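Local coordinates for Mab-21 domain-containing protein (Tribolium castaneum, PDB 7LT2), which senses double-stranded RNA in the cytoplasm and joins ATP and GTP into the cyclic dinucleotide 2',3'-cGAMP, which sets off innate immune signalling, at residues L194-P206 with S217-P229. Numbering follows the deposited sequence.
Sequences LVACFVFSGDKWP and STKPEFFIVPKKP
Four backbone hydrogen bonds pair Phe-198 with Ile-224 and Phe-200 with Phe-222, each pair bonded in both directions, the mark of an antiparallel hydrogen-bonded pair. The shortest runs from Ile-224 N to Phe-198 O at 2.8 Å; the straightest, with 164° at the hydrogen, from Phe-200 N to Phe-222 O. Between these two pairs, Val-199 and Phe-223 form a non-hydrogen-bonded pair, their CA atoms 4.0 Å apart.

Aromatic packing follows on one face. A chi1 of 67° sets CG over the backbone, flanked by N and C, and brings the Phe-222 ring to the end of the 3-10 segment 202-204, where its CZ meets Lys-204 O at 3.4 Å and its CD1 meets Trp-205 CE3 at 3.7 Å. The Phe-222 ring and the six-membered ring of Trp-205 meet obliquely, their planes at 68°. Ile-224 CD1 lies at the edge of the Phe-200 ring, 3.8 Å from CE2.

On the other face, Phe-223 CD2 touches Cys-197 CB at 3.7 Å, and the sulfur sits obliquely to the ring. Val-199 CG2 packs beside Glu-221 OE1, whose carboxylate forms salt bridges with Arg-51 and Arg-52.

Phe-223 also touches Ser-243, and Trp-205 approaches Gln-247, both probable nucleotide-binding residues. Strand 222-225 pairs antiparallel with both 188-200, which carries Asp-193, a probable catalytic metal ligand, and 240-243, within the mixed sheet of the Mab-21 nucleotidyltransferase fold.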
loop_
_atom_site.group_PDB
_atom_site.type_symbol
_atom_site.label_atom_id
_atom_site.label_comp_id
_atom_site.label_asym_id
_atom_site.label_seq_id
_atom_site.Cartn_x
_atom_site.Cartn_y
_atom_site.Cartn_z
ATOM N N LEU A 194 5.383 -4.559 -9.209
ATOM C CA LEU A 194 5.757 -3.419 -10.048
ATOM C C LEU A 194 4.488 -2.894 -10.712
ATOM O O LEU A 194 4.017 -3.454 -11.701
ATOM C CB LEU A 194 6.809 -3.832 -11.068
ATOM C CG LEU A 194 8.011 -4.602 -10.513
ATOM C CD1 LEU A 194 8.936 -5.030 -11.646
ATOM C CD2 LEU A 194 8.764 -3.771 -9.485
ATOM N N VAL A 195 3.936 -1.817 -10.157
ATOM C CA VAL A 195 2.601 -1.330 -10.503
ATOM C C VAL A 195 2.733 -0.046 -11.319
ATOM O O VAL A 195 3.219 0.973 -10.814
ATOM C CB VAL A 195 1.757 -1.085 -9.243
ATOM C CG1 VAL A 195 0.344 -0.675 -9.618
ATOM C CG2 VAL A 195 1.762 -2.326 -8.343
ATOM N N ALA A 196 2.257 -0.083 -12.566
ATOM C CA ALA A 196 2.297 1.084 -13.440
ATOM C C ALA A 196 1.156 2.035 -13.094
ATOM O O ALA A 196 -0.017 1.669 -13.218
ATOM C CB ALA A 196 2.199 0.646 -14.901
ATOM N N CYS A 197 1.499 3.257 -12.685
ATOM C CA CYS A 197 0.528 4.261 -12.271
ATOM C C CYS A 197 0.738 5.547 -13.064
ATOM O O CYS A 197 1.782 5.754 -13.685
ATOM C CB CYS A 197 0.648 4.575 -10.780
ATOM S SG CYS A 197 0.599 3.123 -9.692
ATOM N N PHE A 198 -0.262 6.426 -13.025
ATOM C CA PHE A 198 -0.164 7.745 -13.641
ATOM C C PHE A 198 -0.395 8.818 -12.587
ATOM O O PHE A 198 -1.384 8.763 -11.850
ATOM C CB PHE A 198 -1.151 7.893 -14.802
ATOM C CG PHE A 198 -0.703 7.187 -16.049
ATOM C CD1 PHE A 198 0.116 7.825 -16.966
ATOM C CD2 PHE A 198 -1.078 5.878 -16.290
ATOM C CE1 PHE A 198 0.536 7.170 -18.114
ATOM C CE2 PHE A 198 -0.658 5.221 -17.428
ATOM C CZ PHE A 198 0.149 5.865 -18.340
ATOM N N VAL A 199 0.520 9.791 -12.523
ATOM C CA VAL A 199 0.544 10.802 -11.468
ATOM C C VAL A 199 0.107 12.147 -12.037
ATOM O O VAL A 199 0.399 12.474 -13.194
ATOM C CB VAL A 199 1.941 10.897 -10.811
ATOM C CG1 VAL A 199 3.013 11.306 -11.823
ATOM C CG2 VAL A 199 1.912 11.845 -9.609
ATOM N N PHE A 200 -0.613 12.917 -11.224
ATOM C CA PHE A 200 -1.195 14.184 -11.650
ATOM C C PHE A 200 -0.947 15.257 -10.603
ATOM O O PHE A 200 -0.696 14.965 -9.432
ATOM C CB PHE A 200 -2.694 14.038 -11.904
ATOM C CG PHE A 200 -3.016 13.009 -12.937
ATOM C CD1 PHE A 200 -3.011 13.338 -14.276
ATOM C CD2 PHE A 200 -3.290 11.703 -12.569
ATOM C CE1 PHE A 200 -3.295 12.388 -15.236
ATOM C CE2 PHE A 200 -3.574 10.750 -13.523
ATOM C CZ PHE A 200 -3.576 11.091 -14.855
ATOM N N SER A 201 -1.018 16.512 -11.045
ATOM C CA SER A 201 -0.821 17.667 -10.183
ATOM C C SER A 201 -2.128 18.047 -9.492
ATOM O O SER A 201 -3.208 17.539 -9.809
ATOM C CB SER A 201 -0.283 18.860 -10.980
ATOM O OG SER A 201 -1.284 19.389 -11.837
ATOM N N GLY A 202 -2.012 18.979 -8.546
ATOM C CA GLY A 202 -3.135 19.311 -7.687
ATOM C C GLY A 202 -4.361 19.801 -8.431
ATOM O O GLY A 202 -5.485 19.610 -7.964
ATOM N N ASP A 203 -4.167 20.424 -9.598
ATOM C CA ASP A 203 -5.289 20.952 -10.369
ATOM C C ASP A 203 -6.265 19.868 -10.802
ATOM O O ASP A 203 -7.441 20.167 -11.034
ATOM C CB ASP A 203 -4.777 21.691 -11.608
ATOM C CG ASP A 203 -3.844 22.831 -11.262
ATOM O OD1 ASP A 203 -3.961 23.372 -10.143
ATOM O OD2 ASP A 203 -3.000 23.186 -12.110
ATOM N N LYS A 204 -5.811 18.624 -10.924
ATOM C CA LYS A 204 -6.645 17.534 -11.408
ATOM C C LYS A 204 -7.349 16.783 -10.285
ATOM O O LYS A 204 -8.055 15.809 -10.565
ATOM C CB LYS A 204 -5.802 16.556 -12.235
ATOM C CG LYS A 204 -4.903 17.234 -13.263
ATOM C CD LYS A 204 -5.694 18.157 -14.178
ATOM C CE LYS A 204 -4.770 19.080 -14.962
ATOM N NZ LYS A 204 -5.528 20.030 -15.820
ATOM N N TRP A 205 -7.174 17.215 -9.039
ATOM C CA TRP A 205 -7.769 16.523 -7.900
ATOM C C TRP A 205 -9.289 16.477 -8.050
ATOM O O TRP A 205 -9.912 17.514 -8.314
ATOM C CB TRP A 205 -7.375 17.237 -6.606
ATOM C CG TRP A 205 -7.727 16.511 -5.332
ATOM C CD1 TRP A 205 -8.964 16.400 -4.765
ATOM C CD2 TRP A 205 -6.821 15.832 -4.450
ATOM N NE1 TRP A 205 -8.887 15.676 -3.598
ATOM C CE2 TRP A 205 -7.583 15.316 -3.383
ATOM C CE3 TRP A 205 -5.441 15.604 -4.466
ATOM C CZ2 TRP A 205 -7.012 14.588 -2.338
ATOM C CZ3 TRP A 205 -4.875 14.877 -3.426
ATOM C CH2 TRP A 205 -5.659 14.384 -2.376
ATOM N N PRO A 206 -9.918 15.311 -7.890
ATOM C CA PRO A 206 -11.368 15.211 -8.130
ATOM C C PRO A 206 -12.168 15.958 -7.072
ATOM O O PRO A 206 -11.819 15.954 -5.888
ATOM C CB PRO A 206 -11.634 13.700 -8.069
ATOM C CG PRO A 206 -10.528 13.161 -7.212
ATOM C CD PRO A 206 -9.323 14.013 -7.529
ATOM N N SER A 217 -0.259 22.150 -0.501
ATOM C CA SER A 217 1.017 22.790 -0.803
ATOM C C SER A 217 2.194 21.819 -0.745
ATOM O O SER A 217 3.075 21.877 -1.610
ATOM C CB SER A 217 1.257 23.974 0.142
ATOM O OG SER A 217 1.682 23.543 1.419
ATOM N N THR A 218 2.231 20.911 0.235
ATOM C CA THR A 218 3.390 20.040 0.404
ATOM C C THR A 218 3.212 18.649 -0.190
ATOM O O THR A 218 4.217 18.004 -0.513
ATOM C CB THR A 218 3.758 19.907 1.889
ATOM O OG1 THR A 218 2.677 19.305 2.619
ATOM C CG2 THR A 218 4.077 21.277 2.485
ATOM N N LYS A 219 1.979 18.169 -0.346
ATOM C CA LYS A 219 1.698 16.908 -1.034
ATOM C C LYS A 219 0.697 17.144 -2.163
ATOM O O LYS A 219 -0.425 16.622 -2.135
ATOM C CB LYS A 219 1.174 15.861 -0.054
ATOM C CG LYS A 219 2.174 15.449 1.013
ATOM C CD LYS A 219 3.399 14.797 0.381
ATOM C CE LYS A 219 4.379 14.310 1.426
ATOM N NZ LYS A 219 5.549 13.651 0.792
ATOM N N PRO A 220 1.078 17.918 -3.183
ATOM C CA PRO A 220 0.098 18.312 -4.208
ATOM C C PRO A 220 -0.320 17.190 -5.136
ATOM O O PRO A 220 -1.402 17.282 -5.729
ATOM C CB PRO A 220 0.830 19.412 -4.988
ATOM C CG PRO A 220 2.269 19.043 -4.856
ATOM C CD PRO A 220 2.408 18.496 -3.451
ATOM N N GLU A 221 0.491 16.149 -5.292
ATOM C CA GLU A 221 0.274 15.162 -6.340
ATOM C C GLU A 221 -0.465 13.937 -5.815
ATOM O O GLU A 221 -0.342 13.553 -4.649
ATOM C CB GLU A 221 1.601 14.732 -6.968
ATOM C CG GLU A 221 2.327 15.870 -7.662
ATOM C CD GLU A 221 3.696 15.484 -8.178
ATOM O OE1 GLU A 221 4.075 14.301 -8.064
ATOM O OE2 GLU A 221 4.400 16.375 -8.701
ATOM N N PHE A 222 -1.236 13.324 -6.703
ATOM C CA PHE A 222 -1.892 12.053 -6.435
ATOM C C PHE A 222 -1.754 11.211 -7.692
ATOM O O PHE A 222 -1.344 11.707 -8.744
ATOM C CB PHE A 222 -3.365 12.246 -6.068
ATOM C CG PHE A 222 -4.196 12.755 -7.202
ATOM C CD1 PHE A 222 -4.150 14.093 -7.564
ATOM C CD2 PHE A 222 -5.008 11.896 -7.921
ATOM C CE1 PHE A 222 -4.904 14.565 -8.621
ATOM C CE2 PHE A 222 -5.768 12.364 -8.983
ATOM C CZ PHE A 222 -5.716 13.701 -9.332
ATOM N N PHE A 223 -2.092 9.928 -7.603
ATOM C CA PHE A 223 -1.964 9.104 -8.793
ATOM C C PHE A 223 -3.121 8.124 -8.902
ATOM O O PHE A 223 -3.880 7.903 -7.955
ATOM C CB PHE A 223 -0.600 8.376 -8.860
ATOM C CG PHE A 223 -0.238 7.559 -7.641
ATOM C CD1 PHE A 223 0.407 8.144 -6.561
ATOM C CD2 PHE A 223 -0.462 6.191 -7.623
ATOM C CE1 PHE A 223 0.778 7.382 -5.455
ATOM C CE2 PHE A 223 -0.091 5.421 -6.531
ATOM C CZ PHE A 223 0.528 6.020 -5.442
ATOM N N ILE A 224 -3.282 7.589 -10.109
ATOM C CA ILE A 224 -4.305 6.592 -10.391
ATOM C C ILE A 224 -3.623 5.250 -10.595
ATOM O O ILE A 224 -2.490 5.165 -11.086
ATOM C CB ILE A 224 -5.184 6.963 -11.607
ATOM C CG1 ILE A 224 -4.356 7.031 -12.899
ATOM C CG2 ILE A 224 -5.940 8.259 -11.329
ATOM C CD1 ILE A 224 -5.189 7.345 -14.170
ATOM N N VAL A 225 -4.327 4.197 -10.199
ATOM C CA VAL A 225 -3.788 2.842 -10.108
ATOM C C VAL A 225 -4.650 1.937 -10.980
ATOM O O VAL A 225 -5.885 2.058 -10.959
ATOM C CB VAL A 225 -3.755 2.370 -8.644
ATOM C CG1 VAL A 225 -3.259 0.944 -8.532
ATOM C CG2 VAL A 225 -2.870 3.291 -7.812
ATOM N N PRO A 226 -4.055 1.024 -11.767
ATOM C CA PRO A 226 -4.847 0.233 -12.724
ATOM C C PRO A 226 -5.571 -0.949 -12.103
ATOM O O PRO A 226 -5.567 -2.048 -12.667
ATOM C CB PRO A 226 -3.793 -0.236 -13.734
ATOM C CG PRO A 226 -2.543 -0.354 -12.915
ATOM C CD PRO A 226 -2.614 0.741 -11.875
ATOM N N LYS A 227 -6.200 -0.737 -10.954
ATOM C CA LYS A 227 -7.008 -1.759 -10.305
ATOM C C LYS A 227 -8.473 -1.481 -10.617
ATOM O O LYS A 227 -9.013 -0.445 -10.212
ATOM C CB LYS A 227 -6.766 -1.777 -8.794
ATOM C CG LYS A 227 -7.517 -2.884 -8.078
ATOM C CD LYS A 227 -6.963 -3.166 -6.689
ATOM C CE LYS A 227 -7.342 -2.085 -5.696
ATOM N NZ LYS A 227 -7.491 -2.639 -4.319
ATOM N N LYS A 228 -9.108 -2.401 -11.337
ATOM C CA LYS A 228 -10.496 -2.229 -11.722
ATOM C C LYS A 228 -11.415 -2.542 -10.547
ATOM O O LYS A 228 -10.993 -3.161 -9.566
ATOM C CB LYS A 228 -10.822 -3.128 -12.911
ATOM C CG LYS A 228 -10.691 -4.615 -12.644
ATOM C CD LYS A 228 -10.994 -5.405 -13.909
ATOM C CE LYS A 228 -10.434 -6.815 -13.842
ATOM N NZ LYS A 228 -11.164 -7.668 -12.866
ATOM N N PRO A 229 -12.683 -2.101 -10.609
ATOM C CA PRO A 229 -13.663 -2.447 -9.576
ATOM C C PRO A 229 -13.900 -3.952 -9.465
ATOM O O PRO A 229 -14.160 -4.413 -8.352
ATOM C CB PRO A 229 -14.938 -1.738 -10.049
ATOM C CG PRO A 229 -14.451 -0.614 -10.891
ATOM C CD PRO A 229 -13.232 -1.140 -11.583
#